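Long-range contact in DUF192 domain-containing protein (Novosphingobium aromaticivorans, PDB 3M7A), which is of unknown function but belongs to the DUF192 (COG1430) family and is probably an exported lipoprotein: residues I87-D92 against T116-E121. Numbering follows the deposited sequence. Where two conformers were deposited one is given.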
loop_
_atom_site.group_PDB
_atom_site.type_symbol
_atom_site.label_atom_id
_atom_site.label_comp_id
_atom_site.label_asym_id
_atom_site.label_seq_id
_atom_site.Cartn_x
_atom_site.Cartn_y
_atom_site.Cartn_z
ATOM N N ILE A 87 1.592 -4.991 -0.304
ATOM C CA ILE A 87 0.438 -5.761 0.123
ATOM C C ILE A 87 -0.565 -5.800 -1.017
ATOM O O ILE A 87 -1.110 -4.775 -1.418
ATOM C CB ILE A 87 -0.182 -5.081 1.374
ATOM C CG1 ILE A 87 0.834 -4.960 2.526
ATOM C CG2 ILE A 87 -1.470 -5.799 1.791
ATOM C CD1 ILE A 87 0.439 -3.994 3.637
ATOM N N PHE A 88 -0.775 -6.983 -1.579
ATOM C CA PHE A 88 -1.625 -7.144 -2.762
ATOM C C PHE A 88 -3.041 -7.540 -2.313
ATOM O O PHE A 88 -3.210 -8.484 -1.519
ATOM C CB PHE A 88 -1.075 -8.241 -3.656
ATOM C CG PHE A 88 0.299 -7.974 -4.196
ATOM C CD1 PHE A 88 0.488 -7.235 -5.353
ATOM C CD2 PHE A 88 1.422 -8.480 -3.575
ATOM C CE1 PHE A 88 1.746 -7.036 -5.876
ATOM C CE2 PHE A 88 2.702 -8.249 -4.090
ATOM C CZ PHE A 88 2.855 -7.543 -5.244
ATOM N N VAL A 89 -4.027 -6.817 -2.830
ATOM C CA VAL A 89 -5.409 -6.939 -2.393
ATOM C C VAL A 89 -6.267 -7.483 -3.555
ATOM O O VAL A 89 -6.225 -6.959 -4.679
ATOM C CB VAL A 89 -5.937 -5.575 -1.915
ATOM C CG1 VAL A 89 -7.407 -5.700 -1.486
ATOM C CG2 VAL A 89 -5.064 -4.993 -0.813
ATOM N N GLY A 90 -7.018 -8.545 -3.267
ATOM C CA GLY A 90 -7.911 -9.156 -4.230
ATOM C C GLY A 90 -9.275 -8.509 -4.354
ATOM O O GLY A 90 -9.550 -7.454 -3.773
ATOM N N LEU A 91 -10.123 -9.160 -5.146
ATOM C CA LEU A 91 -11.366 -8.558 -5.590
ATOM C C LEU A 91 -12.421 -8.457 -4.495
ATOM O O LEU A 91 -13.375 -7.714 -4.648
ATOM C CB LEU A 91 -11.906 -9.299 -6.823
ATOM C CG LEU A 91 -11.329 -8.837 -8.172
ATOM C CD1 LEU A 91 -9.818 -9.116 -8.289
ATOM C CD2 LEU A 91 -12.094 -9.468 -9.341
ATOM N N ASP A 92 -12.241 -9.225 -3.419
ATOM C CA ASP A 92 -13.038 -9.145 -2.219
ATOM C C ASP A 92 -12.462 -8.197 -1.165
ATOM O O ASP A 92 -12.901 -8.210 -0.014
ATOM C CB ASP A 92 -13.192 -10.552 -1.608
ATOM C CG ASP A 92 -11.852 -11.199 -1.266
ATOM O OD1 ASP A 92 -10.787 -10.590 -1.562
ATOM O OD2 ASP A 92 -11.817 -12.335 -0.749
ATOM N N THR A 116 -5.584 -8.354 -9.195
ATOM C CA THR A 116 -5.235 -7.430 -8.126
ATOM C C THR A 116 -6.118 -6.178 -8.219
ATOM O O THR A 116 -5.992 -5.389 -9.171
ATOM C CB THR A 116 -3.776 -7.011 -8.253
ATOM O OG1 THR A 116 -2.953 -8.176 -8.355
ATOM C CG2 THR A 116 -3.325 -6.179 -7.062
ATOM N N LEU A 117 -7.032 -6.020 -7.259
ATOM C CA LEU A 117 -7.895 -4.846 -7.163
ATOM C C LEU A 117 -7.130 -3.628 -6.642
ATOM O O LEU A 117 -7.394 -2.502 -7.061
ATOM C CB LEU A 117 -9.088 -5.191 -6.260
ATOM C CG LEU A 117 -10.064 -4.039 -6.032
ATOM C CD1 LEU A 117 -10.751 -3.609 -7.339
ATOM C CD2 LEU A 117 -11.113 -4.462 -5.005
ATOM N N ALA A 118 -6.238 -3.844 -5.682
ATOM C CA ALA A 118 -5.481 -2.747 -5.081
ATOM C C ALA A 118 -4.149 -3.265 -4.574
ATOM O O ALA A 118 -3.982 -4.452 -4.341
ATOM C CB ALA A 118 -6.287 -2.100 -3.936
ATOM N N VAL A 119 -3.213 -2.355 -4.372
ATOM C CA VAL A 119 -1.955 -2.623 -3.728
ATOM C C VAL A 119 -1.705 -1.518 -2.718
ATOM O O VAL A 119 -1.924 -0.358 -3.013
ATOM C CB VAL A 119 -0.790 -2.668 -4.742
ATOM C CG1 VAL A 119 0.526 -3.012 -4.048
ATOM C CG2 VAL A 119 -1.092 -3.702 -5.859
ATOM N N LEU A 120 -1.252 -1.899 -1.521
ATOM C CA LEU A 120 -0.897 -0.947 -0.487
ATOM C C LEU A 120 0.587 -1.137 -0.196
ATOM O O LEU A 120 1.033 -2.244 0.154
ATOM C CB LEU A 120 -1.730 -1.182 0.768
ATOM C CG LEU A 120 -1.336 -0.306 1.947
ATOM C CD1 LEU A 120 -1.637 1.192 1.692
ATOM C CD2 LEU A 120 -2.076 -0.759 3.214
ATOM N N GLU A 121 1.354 -0.065 -0.361
ATOM C CA GLU A 121 2.770 -0.058 0.020
ATOM C C GLU A 121 2.982 0.726 1.314
ATOM O O GLU A 121 2.487 1.834 1.450
ATOM C CB GLU A 121 3.640 0.570 -1.084
ATOM C CG GLU A 121 3.685 -0.270 -2.345
ATOM C CD GLU A 121 4.503 0.296 -3.476
ATOM O OE1 GLU A 121 4.947 1.442 -3.418
ATOM O OE2 GLU A 121 4.669 -0.448 -4.464
#
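Phe88 and Val119 sit opposite each other as a non-hydrogen-bonded antiparallel pair, side chains side by side and pointing the same way. CG of Phe88 is anti to its own carbonyl carbon (chi1 -62°), and the ring's CD1 lies 3.9 Å from CG2 of Val119, which approaches obliquely; CG2 of Thr116 comes up at the ring edge, near its plane. On the other face of the sheet Ile87 runs alongside Leu120, with CD1 of Ile87 4.1 Å from CD2 of Leu120, and next to them CB of Val89 meets CB of Ala118 at 4.0 Å. Two hydrogen bonds close the Ile87–Leu120 pair, Ile87 N to Leu120 O at 2.8 Å and Leu120 N to Ile87 O at 2.9 Å, while CA of Val119 adds a CA-H...O contact to Ile87 O. Val89 N reaches Ala118 O at 2.8 Å, but the return bond is split: Val89 O accepts both Leu117 N, at 2.9 Å and bent at hydrogen (130°), and Ala118 N, longer at 3.3 Å yet straighter (167°). CB and CD2 of Leu117 lie against Gly90 O, where strand 84-89 ends and strand 118-123 begins. Thr116 OG1 is hydrogen-bonded to Gly114 O and Ala73 N. Strand 95-102 flanks 84-89, and strand 61-66 flanks 118-123, so strands 84-89 and 118-123 both lie inside the mixed sheet. Leu117 and Ala118 facing Val89 together form a classic beta bulge, here at the end of an antiparallel strand pair in the DUF192 fold.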